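Local coordinates for ARO (armadillo repeats only protein) (Plasmodium falciparum Santa Lucia, PDB 5EWP) that probably takes part in moving rhoptries to the apical pole of the malaria parasite and attaching them there, probably by binding other proteins through its armadillo repeats, at residues 14-17 and 18-22; 59-62 and 63-67; 28-31 and 32-35. All coordinates share one frame; numbering follows the deposited sequence.

Interaction 1: residues 14-17 and 18-22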
loop_
_atom_site.group_PDB
_atom_site.type_symbol
_atom_site.label_atom_id
_atom_site.label_comp_id
_atom_site.label_asym_id
_atom_site.label_seq_id
_atom_site.Cartn_x
_atom_site.Cartn_y
_atom_site.Cartn_z
ATOM N N ASN A 14 7.782 4.966 -30.589
ATOM C CA ASN A 14 7.689 6.305 -30.047
ATOM C C ASN A 14 7.685 6.262 -28.523
ATOM O O ASN A 14 8.291 7.112 -27.874
ATOM C CB ASN A 14 6.417 6.998 -30.535
ATOM C CG ASN A 14 6.406 8.475 -30.219
ATOM O OD1 ASN A 14 7.397 9.171 -30.428
ATOM N ND2 ASN A 14 5.293 8.956 -29.681
ATOM N N ASP A 15 6.998 5.269 -27.966
ATOM C CA ASP A 15 6.858 5.180 -26.505
ATOM C C ASP A 15 8.208 4.919 -25.837
ATOM O O ASP A 15 8.478 5.417 -24.737
ATOM C CB ASP A 15 5.853 4.092 -26.120
ATOM C CG ASP A 15 4.428 4.494 -26.420
ATOM O OD1 ASP A 15 4.228 5.631 -26.888
ATOM O OD2 ASP A 15 3.509 3.692 -26.160
ATOM N N ILE A 16 9.058 4.142 -26.502
ATOM C CA ILE A 16 10.392 3.887 -25.977
ATOM C C ILE A 16 11.224 5.165 -26.013
ATOM O O ILE A 16 11.952 5.465 -25.072
ATOM C CB ILE A 16 11.104 2.761 -26.753
ATOM C CG1 ILE A 16 10.430 1.420 -26.449
ATOM C CG2 ILE A 16 12.593 2.717 -26.398
ATOM C CD1 ILE A 16 11.047 0.238 -27.177
ATOM N N LEU A 17 11.102 5.932 -27.091
ATOM C CA LEU A 17 11.822 7.193 -27.167
ATOM C C LEU A 17 11.313 8.183 -26.125
ATOM O O LEU A 17 12.110 8.870 -25.489
ATOM C CB LEU A 17 11.708 7.783 -28.563
ATOM C CG LEU A 17 12.432 6.900 -29.575
ATOM C CD1 LEU A 17 12.361 7.523 -30.916
ATOM C CD2 LEU A 17 13.881 6.724 -29.160
ATOM N N ARG A 18 9.993 8.242 -25.964
ATOM C CA ARG A 18 9.374 9.109 -24.964
ATOM C C ARG A 18 9.842 8.724 -23.576
ATOM O O ARG A 18 10.162 9.588 -22.769
ATOM C CB ARG A 18 7.850 9.042 -25.057
ATOM C CG ARG A 18 7.284 9.825 -26.233
ATOM C CD ARG A 18 5.780 9.622 -26.399
ATOM N NE ARG A 18 5.013 10.046 -25.230
ATOM C CZ ARG A 18 3.785 9.622 -24.945
ATOM N NH1 ARG A 18 3.179 8.753 -25.746
ATOM N NH2 ARG A 18 3.162 10.065 -23.860
ATOM N N PHE A 19 9.909 7.421 -23.307
ATOM C CA PHE A 19 10.399 6.952 -22.019
ATOM C C PHE A 19 11.844 7.381 -21.766
ATOM O O PHE A 19 12.175 7.876 -20.684
ATOM C CB PHE A 19 10.303 5.424 -21.893
ATOM C CG PHE A 19 10.792 4.921 -20.565
ATOM C CD1 PHE A 19 9.923 4.832 -19.482
ATOM C CD2 PHE A 19 12.137 4.599 -20.377
ATOM C CE1 PHE A 19 10.373 4.394 -18.234
ATOM C CE2 PHE A 19 12.596 4.179 -19.146
ATOM C CZ PHE A 19 11.714 4.089 -18.062
ATOM N N ASP A 20 12.715 7.163 -22.748
ATOM C CA ASP A 20 14.131 7.481 -22.563
ATOM C C ASP A 20 14.348 8.958 -22.303
ATOM O O ASP A 20 15.178 9.336 -21.478
ATOM C CB ASP A 20 14.948 7.037 -23.782
ATOM C CG ASP A 20 15.062 5.534 -23.876
ATOM O OD1 ASP A 20 14.803 4.861 -22.850
ATOM O OD2 ASP A 20 15.424 5.024 -24.962
ATOM N N LYS A 21 13.587 9.794 -22.993
ATOM C CA LYS A 21 13.704 11.232 -22.795
ATOM C C LYS A 21 13.146 11.635 -21.431
ATOM O O LYS A 21 13.752 12.438 -20.716
ATOM C CB LYS A 21 12.995 11.988 -23.919
ATOM C CG LYS A 21 13.173 13.507 -23.852
ATOM C CD LYS A 21 12.503 14.191 -25.024
ATOM C CE LYS A 21 12.700 15.700 -24.982
ATOM N NZ LYS A 21 11.977 16.320 -23.835
ATOM N N ALA A 22 11.995 11.079 -21.066
ATOM C CA ALA A 22 11.416 11.365 -19.760
ATOM C C ALA A 22 12.379 10.964 -18.639
ATOM O O ALA A 22 12.490 11.660 -17.630
ATOM C CB ALA A 22 10.076 10.663 -19.605
#

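Interaction 2: residues 59-62 and 63-67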
loop_
_atom_site.group_PDB
_atom_site.type_symbol
_atom_site.label_atom_id
_atom_site.label_comp_id
_atom_site.label_asym_id
_atom_site.label_seq_id
_atom_site.Cartn_x
_atom_site.Cartn_y
_atom_site.Cartn_z
ATOM N N GLY A 59 4.540 1.000 -19.966
ATOM C CA GLY A 59 3.555 1.454 -18.989
ATOM C C GLY A 59 3.928 1.092 -17.561
ATOM O O GLY A 59 3.961 1.945 -16.673
ATOM N N ALA A 60 4.224 -0.183 -17.321
ATOM C CA ALA A 60 4.626 -0.597 -15.982
ATOM C C ALA A 60 5.987 -0.011 -15.588
ATOM O O ALA A 60 6.229 0.291 -14.419
ATOM C CB ALA A 60 4.655 -2.107 -15.886
ATOM N N LEU A 61 6.876 0.140 -16.561
ATOM C CA LEU A 61 8.191 0.702 -16.293
ATOM C C LEU A 61 8.098 2.176 -15.878
ATOM O O LEU A 61 8.845 2.652 -15.022
ATOM C CB LEU A 61 9.063 0.560 -17.528
ATOM C CG LEU A 61 10.539 0.905 -17.350
ATOM C CD1 LEU A 61 11.194 0.019 -16.304
ATOM C CD2 LEU A 61 11.221 0.772 -18.701
ATOM N N SER A 62 7.167 2.890 -16.502
ATOM C CA SER A 62 6.947 4.302 -16.205
ATOM C C SER A 62 6.373 4.454 -14.801
ATOM O O SER A 62 6.798 5.319 -14.041
ATOM C CB SER A 62 6.017 4.916 -17.247
ATOM O OG SER A 62 6.626 4.912 -18.538
ATOM N N ALA A 63 5.420 3.595 -14.455
ATOM C CA ALA A 63 4.873 3.565 -13.101
ATOM C C ALA A 63 5.996 3.300 -12.092
ATOM O O ALA A 63 6.020 3.890 -11.010
ATOM C CB ALA A 63 3.770 2.512 -12.984
ATOM N N THR A 64 6.934 2.420 -12.456
ATOM C CA THR A 64 8.051 2.125 -11.570
ATOM C C THR A 64 8.975 3.354 -11.396
ATOM O O THR A 64 9.409 3.654 -10.292
ATOM C CB THR A 64 8.850 0.915 -12.078
ATOM O OG1 THR A 64 7.957 -0.203 -12.214
ATOM C CG2 THR A 64 9.951 0.567 -11.105
ATOM N N GLN A 65 9.259 4.082 -12.470
ATOM C CA GLN A 65 10.105 5.270 -12.329
ATOM C C GLN A 65 9.416 6.323 -11.469
ATOM O O GLN A 65 10.077 7.033 -10.707
ATOM C CB GLN A 65 10.460 5.875 -13.684
ATOM C CG GLN A 65 11.267 4.927 -14.592
ATOM C CD GLN A 65 12.565 4.427 -13.960
ATOM O OE1 GLN A 65 12.959 3.283 -14.178
ATOM N NE2 GLN A 65 13.231 5.277 -13.185
ATOM N N LEU A 66 8.093 6.426 -11.594
ATOM C CA LEU A 66 7.334 7.369 -10.764
ATOM C C LEU A 66 7.417 6.958 -9.292
ATOM O O LEU A 66 7.573 7.808 -8.407
ATOM C CB LEU A 66 5.875 7.449 -11.229
ATOM C CG LEU A 66 5.670 8.232 -12.528
ATOM C CD1 LEU A 66 4.284 7.982 -13.143
ATOM C CD2 LEU A 66 5.927 9.735 -12.328
ATOM N N ALA A 67 7.347 5.654 -9.034
ATOM C CA ALA A 67 7.488 5.147 -7.672
ATOM C C ALA A 67 8.867 5.489 -7.096
ATOM O O ALA A 67 9.002 5.824 -5.919
ATOM C CB ALA A 67 7.256 3.650 -7.638
#

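Interaction 3: residues 28-31 and 32-35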
loop_
_atom_site.group_PDB
_atom_site.type_symbol
_atom_site.label_atom_id
_atom_site.label_comp_id
_atom_site.label_asym_id
_atom_site.label_seq_id
_atom_site.Cartn_x
_atom_site.Cartn_y
_atom_site.Cartn_z
ATOM N N VAL A 28 8.027 14.075 -14.934
ATOM C CA VAL A 28 6.927 13.456 -14.206
ATOM C C VAL A 28 5.667 13.328 -15.057
ATOM O O VAL A 28 5.083 12.248 -15.131
ATOM C CB VAL A 28 6.607 14.245 -12.908
ATOM C CG1 VAL A 28 5.303 13.762 -12.299
ATOM C CG2 VAL A 28 7.741 14.088 -11.922
ATOM N N GLN A 29 5.242 14.412 -15.703
ATOM C CA GLN A 29 4.006 14.375 -16.483
ATOM C C GLN A 29 4.083 13.370 -17.624
ATOM O O GLN A 29 3.101 12.679 -17.932
ATOM C CB GLN A 29 3.662 15.752 -17.051
ATOM C CG GLN A 29 2.312 15.788 -17.765
ATOM C CD GLN A 29 1.148 15.518 -16.828
ATOM O OE1 GLN A 29 0.764 16.380 -16.031
ATOM N NE2 GLN A 29 0.584 14.325 -16.909
ATOM N N GLU A 30 5.243 13.289 -18.260
ATOM C CA GLU A 30 5.379 12.349 -19.379
ATOM C C GLU A 30 5.336 10.896 -18.884
ATOM O O GLU A 30 4.701 10.039 -19.506
ATOM C CB GLU A 30 6.673 12.619 -20.145
ATOM C CG GLU A 30 6.829 11.841 -21.423
ATOM C CD GLU A 30 5.796 12.174 -22.484
ATOM O OE1 GLU A 30 5.092 13.199 -22.367
ATOM O OE2 GLU A 30 5.715 11.410 -23.464
ATOM N N PHE A 31 5.988 10.626 -17.758
ATOM C CA PHE A 31 5.885 9.301 -17.139
ATOM C C PHE A 31 4.423 8.950 -16.835
ATOM O O PHE A 31 3.989 7.845 -17.094
ATOM C CB PHE A 31 6.718 9.224 -15.852
ATOM C CG PHE A 31 8.192 8.952 -16.078
ATOM C CD1 PHE A 31 8.607 7.988 -16.985
ATOM C CD2 PHE A 31 9.158 9.659 -15.372
ATOM C CE1 PHE A 31 9.959 7.733 -17.181
ATOM C CE2 PHE A 31 10.511 9.417 -15.567
ATOM C CZ PHE A 31 10.912 8.444 -16.472
ATOM N N VAL A 32 3.656 9.884 -16.271
ATOM C CA VAL A 32 2.248 9.599 -16.022
ATOM C C VAL A 32 1.489 9.280 -17.322
ATOM O O VAL A 32 0.716 8.321 -17.378
ATOM C CB VAL A 32 1.583 10.773 -15.266
ATOM C CG1 VAL A 32 0.081 10.562 -15.141
ATOM C CG2 VAL A 32 2.197 10.862 -13.889
ATOM N N ASN A 33 1.735 10.065 -18.372
ATOM C CA ASN A 33 1.101 9.831 -19.665
ATOM C C ASN A 33 1.495 8.493 -20.247
ATOM O O ASN A 33 0.712 7.862 -20.964
ATOM C CB ASN A 33 1.465 10.935 -20.663
ATOM C CG ASN A 33 0.939 12.285 -20.251
ATOM O OD1 ASN A 33 -0.054 12.375 -19.532
ATOM N ND2 ASN A 33 1.597 13.344 -20.709
ATOM N N LEU A 34 2.723 8.075 -19.944
ATOM C CA LEU A 34 3.272 6.820 -20.480
ATOM C C LEU A 34 2.787 5.574 -19.728
ATOM O O LEU A 34 2.964 4.455 -20.205
ATOM C CB LEU A 34 4.797 6.886 -20.454
ATOM C CG LEU A 34 5.454 7.710 -21.557
ATOM C CD1 LEU A 34 6.925 7.797 -21.268
ATOM C CD2 LEU A 34 5.202 7.057 -22.928
ATOM N N CYS A 35 2.170 5.756 -18.561
ATOM C CA CYS A 35 1.703 4.595 -17.806
ATOM C C CYS A 35 0.712 3.742 -18.601
ATOM O O CYS A 35 0.608 2.534 -18.379
ATOM C CB CYS A 35 1.067 5.021 -16.485
ATOM S SG CYS A 35 2.238 5.520 -15.219
#

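Interaction 1: residues 14-17 and 18-22
The guanidinium group of Arg18 has the Asp15 carboxylate and the Asn14 amide beside it, both approaching obliquely rather than squarely over a face or at an edge. At the other flat group, Asp20 OD1 lies in the plane of the Phe19 ring, at its edge. The carboxylate of Asp15 stands almost perpendicular to the guanidinium, with 80° between the planes, and OD1 of Asp15 lies 3.5 Å from NH1 of Arg18 in a long salt bridge. Each partner also has a tie beyond this turn: OD2 of Asp15 is hydrogen-bonded to the hydroxyl of Ser37, while NE of Arg18 is modelled implausibly close to OE2 of Glu30, so that an ion pair is likely but its exact geometry doubtful. The guanidinium thus lies between two acidic residues, Asp15 and Glu30.

Asn14 meets the shaft of the arginine more than its charged end, its ND2 lying 3.4 Å from Arg18 CD. A bend about the CG-CD bond of the arginine (chi3 60°) turns the guanidinium back toward Asp15. Asp20 runs alongside Ile16, and its OD2 comes within 3.9 Å of Ile16 CG2. Beneath these side chains the helical i to i+4 ladder is regular: Arg18 N donates to Asn14 O at 2.8 Å, and Lys21 N to Leu17 O at 3.0 Å. Further along, Lys21 NZ pairs with Glu25.

These are the first nine residues of helix 14-25, at the end of the armadillo stack. The CG of Phe19, anti to its backbone N (chi1 -179°), carries the ring inward against Ile58, Leu61, Ser62 and Gln65 of helix 58-70. There the ring also meets that of Phe31, while Arg18 and Ala22 pack on helix 28-34.

Interaction 2: residues 59-62 and 63-67
Thr64 grips the carbonyl of Ala60 twice, through its amide and its hydroxyl. Thr64 N donates to Ala60 O at 3.0 Å as the ordinary helical bond, and OG1 of Thr64 donates to the same Ala60 O at 2.8 Å. The two donors come from opposite faces of the carbonyl plane. A chi1 of -56° places OG1 beside its own backbone N, close enough to the preceding turn to reach back. Two residues on, Leu66 lays its CG 3.5 Å from Ser62 O, the oxygen that accepts the Leu66 amide at 3.0 Å. Gln65 folds over Leu61 O in a similar way, its CG 3.4 Å from that oxygen.

Helices on several sides frame this mostly buried stretch of helix. Ala63 and Thr64 rest on Ala105 of helix 100-113, Leu66 packs on Phe31 and Val32, and Gln65 reaches Phe19 and Tyr23. Ser62 spends its hydroxyl on Ile58 O, one turn earlier. Both hydroxyls of residues 59-67 are thus turned back onto main-chain oxygens of their own helix, so that neither needs a polar partner on a neighbouring helix.

Interaction 3: residues 28-31 and 32-35
Gln29 and Asn33, one turn apart, bring their side-chain amides together with the planes 21° from parallel. The bond between them is weak: NE2 of Gln29 donates to OD1 of Asn33 at 3.3 Å, with the N-H bent well away from the oxygen. The firmer partner of this NE2 is the carbonyl of Ala85, so the glutamine bridges from its own helix to the chain just before helix 87-95. OE2 of Glu30 has its polar partner in Arg18 of helix 14-25. The CG of Glu30, anti to the backbone N (chi1 -172°), lies 4.0 Å from CD1 of Leu34, so the stem of the acid packs on the leucine.

In the main chain, Val32 N donates to Val28 O at 3.0 Å and Asn33 N to Gln29 O, also at 3.0 Å. The Leu34 amide is divided between two acceptors, Glu30 O at 2.8 Å and, more weakly, Phe31 O at 3.1 Å. Near the start of the helix Asp27 OD1 accepts from the Glu30 amide, and at the other end of the segment Arg102 donates to Cys35 O.

Helix 28-34 is short and enclosed on several sides. Phe31 and Val32 lie against Leu66 of helix 58-70, and Leu34 lies against Ser62 of the same helix. Val32 and Cys35 meet Val90 of helix 87-95, Val28 packs on Tyr78 and Ile82 of helix 77-84, and Asn33 touches helix 14-25 through Arg18.

Overall arrangement
Along the chain the order is interaction 1 on helix 14-25, interaction 3 on helix 28-34 and interaction 2 on helix 58-70, three consecutive helices at the N-terminal end of the armadillo solenoid. The centres of interactions 2 and 3 lie about 8 Å apart, those of 1 and 3 about 10 Å, and those of 1 and 2 about 12 Å, so the turns form one cluster. Each touches the other two, with Phe19 and Phe31 at the junction. Burial deepens from the surface turn 14-22 to the enclosed turn 59-67, consistent with the first two helices closing off the hydrophobic core at this end.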